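Local structure of enoyl-[acyl-carrier-protein] reductase [FMN] (Thermotoga maritima, 5GVJ) at residues G172-A184 with E295-K307. The protein probably reduces enoyl-acyl-carrier-protein substrates with NADH in fatty acid synthesis, as an FMN-dependent enzyme of the nitronate monooxygenase family. The protein carries 1 engineered substitution. Numbering follows the deposited sequence.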
loop_
_atom_site.group_PDB
_atom_site.type_symbol
_atom_site.label_atom_id
_atom_site.label_comp_id
_atom_site.label_asym_id
_atom_site.label_seq_id
_atom_site.Cartn_x
_atom_site.Cartn_y
_atom_site.Cartn_z
ATOM N N GLY A 172 -3.485 -3.443 5.752
ATOM C CA GLY A 172 -2.359 -4.180 5.216
ATOM C C GLY A 172 -1.268 -4.513 6.208
ATOM O O GLY A 172 -0.227 -5.039 5.807
ATOM N N ILE A 173 -1.464 -4.239 7.494
ATOM C CA ILE A 173 -0.408 -4.396 8.478
ATOM C C ILE A 173 -0.730 -5.608 9.332
ATOM O O ILE A 173 -1.747 -5.626 10.033
ATOM C CB ILE A 173 -0.251 -3.136 9.340
ATOM C CG1 ILE A 173 -0.052 -1.918 8.432
ATOM C CG2 ILE A 173 0.940 -3.304 10.267
ATOM C CD1 ILE A 173 -0.388 -0.617 9.086
ATOM N N ALA A 174 0.138 -6.614 9.291
ATOM C CA ALA A 174 -0.086 -7.788 10.124
ATOM C C ALA A 174 1.192 -8.330 10.751
ATOM O O ALA A 174 1.151 -9.416 11.345
ATOM C CB ALA A 174 -0.770 -8.899 9.318
ATOM N N ASP A 175 2.319 -7.625 10.650
ATOM C CA ASP A 175 3.578 -8.154 11.164
ATOM C C ASP A 175 4.553 -7.006 11.417
ATOM O O ASP A 175 4.262 -5.836 11.137
ATOM C CB ASP A 175 4.169 -9.205 10.214
ATOM C CG ASP A 175 4.334 -8.689 8.798
ATOM O OD1 ASP A 175 4.526 -7.462 8.623
ATOM O OD2 ASP A 175 4.274 -9.514 7.865
ATOM N N GLY A 176 5.731 -7.363 11.943
ATOM C CA GLY A 176 6.710 -6.357 12.321
ATOM C C GLY A 176 7.310 -5.633 11.132
ATOM O O GLY A 176 7.639 -4.444 11.227
ATOM N N ARG A 177 7.476 -6.334 10.007
ATOM C CA ARG A 177 7.866 -5.671 8.759
ATOM C C ARG A 177 6.920 -4.532 8.427
ATOM O O ARG A 177 7.350 -3.424 8.088
ATOM C CB ARG A 177 7.858 -6.675 7.608
ATOM C CG ARG A 177 9.154 -7.356 7.370
ATOM C CD ARG A 177 9.095 -8.069 6.047
ATOM N NE ARG A 177 9.957 -9.242 6.048
ATOM C CZ ARG A 177 10.297 -9.910 4.953
ATOM N NH1 ARG A 177 9.846 -9.518 3.766
ATOM N NH2 ARG A 177 11.091 -10.966 5.051
ATOM N N GLY A 178 5.618 -4.802 8.484
ATOM C CA GLY A 178 4.646 -3.772 8.176
ATOM C C GLY A 178 4.698 -2.616 9.156
ATOM O O GLY A 178 4.496 -1.458 8.776
ATOM N N MET A 179 4.975 -2.910 10.429
ATOM C CA MET A 179 5.120 -1.842 11.406
ATOM C C MET A 179 6.284 -0.936 11.032
ATOM O O MET A 179 6.165 0.293 11.077
ATOM C CB MET A 179 5.313 -2.417 12.811
ATOM C CG MET A 179 5.460 -1.351 13.875
ATOM S SD MET A 179 5.457 -2.013 15.574
ATOM C CE MET A 179 6.623 -0.908 16.348
ATOM N N ALA A 180 7.415 -1.531 10.641
ATOM C CA ALA A 180 8.567 -0.721 10.259
ATOM C C ALA A 180 8.279 0.068 8.988
ATOM O O ALA A 180 8.597 1.259 8.906
ATOM C CB ALA A 180 9.805 -1.603 10.084
ATOM N N ALA A 181 7.654 -0.577 8.001
ATOM C CA ALA A 181 7.265 0.115 6.777
ATOM C C ALA A 181 6.336 1.286 7.062
ATOM O O ALA A 181 6.510 2.370 6.500
ATOM C CB ALA A 181 6.591 -0.866 5.826
ATOM N N ALA A 182 5.330 1.085 7.928
ATOM C CA ALA A 182 4.423 2.176 8.272
ATOM C C ALA A 182 5.171 3.324 8.931
ATOM O O ALA A 182 4.933 4.497 8.616
ATOM C CB ALA A 182 3.309 1.671 9.194
ATOM N N PHE A 183 6.082 3.004 9.846
ATOM C CA PHE A 183 6.860 4.044 10.512
ATOM C C PHE A 183 7.740 4.792 9.518
ATOM O O PHE A 183 7.917 6.017 9.621
ATOM C CB PHE A 183 7.696 3.406 11.628
ATOM C CG PHE A 183 6.926 3.167 12.907
ATOM C CD1 PHE A 183 5.596 2.775 12.874
ATOM C CD2 PHE A 183 7.539 3.336 14.136
ATOM C CE1 PHE A 183 4.884 2.564 14.050
ATOM C CE2 PHE A 183 6.835 3.116 15.316
ATOM C CZ PHE A 183 5.510 2.731 15.265
ATOM N N ALA A 184 8.283 4.077 8.529
ATOM C CA ALA A 184 9.067 4.731 7.486
ATOM C C ALA A 184 8.227 5.735 6.705
ATOM O O ALA A 184 8.718 6.805 6.333
ATOM C CB ALA A 184 9.659 3.687 6.536
ATOM N N GLU A 295 4.451 -9.873 20.758
ATOM C CA GLU A 295 5.870 -10.218 20.876
ATOM C C GLU A 295 6.532 -10.353 19.506
ATOM O O GLU A 295 7.649 -9.866 19.287
ATOM C CB GLU A 295 6.046 -11.526 21.650
ATOM C CG GLU A 295 5.787 -11.416 23.137
ATOM C CD GLU A 295 5.572 -12.775 23.780
ATOM O OE1 GLU A 295 6.057 -13.794 23.221
ATOM O OE2 GLU A 295 4.902 -12.823 24.840
ATOM N N ASP A 296 5.879 -11.062 18.585
ATOM C CA ASP A 296 6.478 -11.281 17.268
ATOM C C ASP A 296 6.576 -9.976 16.476
ATOM O O ASP A 296 7.546 -9.772 15.729
ATOM C CB ASP A 296 5.664 -12.308 16.483
ATOM C CG ASP A 296 5.649 -13.679 17.138
ATOM O OD1 ASP A 296 6.553 -13.993 17.952
ATOM O OD2 ASP A 296 4.722 -14.446 16.816
ATOM N N ILE A 297 5.564 -9.105 16.594
ATOM C CA ILE A 297 5.617 -7.799 15.922
ATOM C C ILE A 297 6.861 -7.040 16.354
ATOM O O ILE A 297 7.628 -6.530 15.528
ATOM C CB ILE A 297 4.362 -6.958 16.225
ATOM C CG1 ILE A 297 3.062 -7.574 15.710
ATOM C CG2 ILE A 297 4.534 -5.527 15.695
ATOM C CD1 ILE A 297 3.208 -8.353 14.488
ATOM N N LEU A 298 7.047 -6.917 17.667
ATOM C CA LEU A 298 8.135 -6.108 18.203
ATOM C C LEU A 298 9.489 -6.678 17.808
ATOM O O LEU A 298 10.417 -5.931 17.469
ATOM C CB LEU A 298 7.997 -6.020 19.726
ATOM C CG LEU A 298 7.132 -4.900 20.323
ATOM C CD1 LEU A 298 5.956 -4.530 19.450
ATOM C CD2 LEU A 298 6.637 -5.267 21.725
ATOM N N LYS A 299 9.621 -8.001 17.843
ATOM C CA LYS A 299 10.889 -8.627 17.492
ATOM C C LYS A 299 11.222 -8.378 16.030
ATOM O O LYS A 299 12.343 -7.991 15.691
ATOM C CB LYS A 299 10.825 -10.131 17.782
ATOM C CG LYS A 299 12.109 -10.883 17.488
ATOM C CD LYS A 299 12.025 -12.314 18.034
ATOM C CE LYS A 299 13.284 -13.123 17.742
ATOM N NZ LYS A 299 13.467 -13.338 16.274
ATOM N N GLU A 300 10.247 -8.590 15.150
ATOM C CA GLU A 300 10.486 -8.417 13.728
ATOM C C GLU A 300 10.667 -6.948 13.368
ATOM O O GLU A 300 11.458 -6.629 12.474
ATOM C CB GLU A 300 9.330 -9.033 12.938
ATOM C CG GLU A 300 9.502 -8.953 11.424
ATOM C CD GLU A 300 8.441 -9.748 10.678
ATOM O OE1 GLU A 300 8.603 -10.978 10.541
ATOM O OE2 GLU A 300 7.439 -9.144 10.237
ATOM N N PHE A 301 9.956 -6.045 14.054
ATOM C CA PHE A 301 10.165 -4.616 13.834
ATOM C C PHE A 301 11.625 -4.251 14.074
ATOM O O PHE A 301 12.266 -3.606 13.234
ATOM C CB PHE A 301 9.242 -3.806 14.749
ATOM C CG PHE A 301 9.565 -2.335 14.787
ATOM C CD1 PHE A 301 9.019 -1.466 13.855
ATOM C CD2 PHE A 301 10.425 -1.822 15.750
ATOM C CE1 PHE A 301 9.316 -0.105 13.891
ATOM C CE2 PHE A 301 10.726 -0.478 15.785
ATOM C CZ PHE A 301 10.178 0.380 14.850
ATOM N N LYS A 302 12.180 -4.712 15.198
ATOM C CA LYS A 302 13.567 -4.408 15.542
ATOM C C LYS A 302 14.540 -5.051 14.564
ATOM O O LYS A 302 15.518 -4.416 14.154
ATOM C CB LYS A 302 13.856 -4.860 16.976
ATOM C CG LYS A 302 13.032 -4.098 18.019
ATOM C CD LYS A 302 12.875 -4.875 19.333
ATOM C CE LYS A 302 11.876 -4.199 20.256
ATOM N NZ LYS A 302 11.779 -4.876 21.596
ATOM N N GLU A 303 14.293 -6.309 14.174
ATOM C CA GLU A 303 15.147 -6.949 13.171
ATOM C C GLU A 303 15.081 -6.219 11.838
ATOM O O GLU A 303 16.080 -6.140 11.114
ATOM C CB GLU A 303 14.743 -8.415 12.975
ATOM C CG GLU A 303 14.847 -9.239 14.248
ATOM C CD GLU A 303 14.321 -10.655 14.093
ATOM O OE1 GLU A 303 14.760 -11.524 14.872
ATOM O OE2 GLU A 303 13.469 -10.896 13.210
ATOM N N THR A 304 13.897 -5.722 11.472
ATOM C CA THR A 304 13.764 -4.984 10.222
ATOM C C THR A 304 14.562 -3.685 10.265
ATOM O O THR A 304 15.257 -3.346 9.297
ATOM C CB THR A 304 12.287 -4.714 9.926
ATOM O OG1 THR A 304 11.597 -5.963 9.846
ATOM C CG2 THR A 304 12.122 -3.975 8.581
ATOM N N VAL A 305 14.493 -2.954 11.385
ATOM C CA VAL A 305 15.223 -1.688 11.488
ATOM C C VAL A 305 16.727 -1.931 11.449
ATOM O O VAL A 305 17.475 -1.185 10.796
ATOM C CB VAL A 305 14.801 -0.926 12.759
ATOM C CG1 VAL A 305 15.708 0.272 12.995
ATOM C CG2 VAL A 305 13.370 -0.459 12.640
ATOM N N GLU A 306 17.199 -2.968 12.152
ATOM C CA GLU A 306 18.607 -3.350 12.058
ATOM C C GLU A 306 18.996 -3.676 10.626
ATOM O O GLU A 306 20.083 -3.302 10.169
ATOM C CB GLU A 306 18.895 -4.543 12.970
ATOM C CG GLU A 306 18.599 -4.229 14.417
ATOM C CD GLU A 306 18.823 -5.402 15.336
ATOM O OE1 GLU A 306 19.180 -5.155 16.506
ATOM O OE2 GLU A 306 18.636 -6.559 14.897
ATOM N N LYS A 307 18.119 -4.370 9.898
ATOM C CA LYS A 307 18.386 -4.670 8.494
ATOM C C LYS A 307 18.526 -3.390 7.675
ATOM O O LYS A 307 19.473 -3.238 6.894
ATOM C CB LYS A 307 17.269 -5.556 7.936
ATOM C CG LYS A 307 17.621 -6.341 6.670
ATOM C CD LYS A 307 16.503 -6.271 5.631
ATOM C CE LYS A 307 16.869 -7.075 4.382
ATOM N NZ LYS A 307 17.019 -6.204 3.158
#
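Phe-301 is a knob set among Gly-176, Met-179, Ala-180 and Phe-183, with helices 176-184 and 295-307 crossing at -56° and their axes 7.4 Å apart at closest. One face of its ring takes the methyl of Met-179, CE lying 3.6 Å from the Phe-301 ring centroid in a CH-pi contact; Val-305 CG2 covers the opposite face. Met-179 points CG away from its own backbone N (chi1 -180°) and bends at chi3, which lays CE over the ring while SD, oblique to it in a Met-aromatic contact, meets Ile-297 CG2 at 3.6 Å. Beyond, Phe-301 turns its edge toward the face of Phe-183, a T-shaped pair with centroids 5.4 Å apart. A leucine at Phe-301 would probably leave the Met-179 methyl without its aromatic face and Phe-183 without its edge-on partner.

Gly-176 brings the backbones together: its CA is 3.3 Å from Ile-297 O in a CA-H...O contact, and a side chain here would collide with the facing helix. One turn on from Gly-176, Ala-180 CB meets Thr-304 CG2, while Ile-297 CD1 presses on Asp-175 CA. Extended Glu-300 reaches the first turn of helix 176-184, where OE2 accepts from Arg-177 N (2.8 Å, 167°) through its anti lone pair. Asp-175 is the N-cap, its OD1 accepting from Gly-178 N at 2.9 Å. The two carboxylates lie close, but Arg-161 of the second subunit forms salt bridges with both, probably easing their repulsion, and Asn-157 of that subunit also donates to Asp-175 OD2.

Gly-172, an FMN-binding residue, lies in the loop that leads from strand 167-170 of the TIM-barrel fold into helix 176-185. The C-terminal helix 290-309 packs on that helix and, through Ile-297 and Leu-298, on strand 17-18, while the second subunit's Tyr-311 stacks edge-to-face with Phe-183.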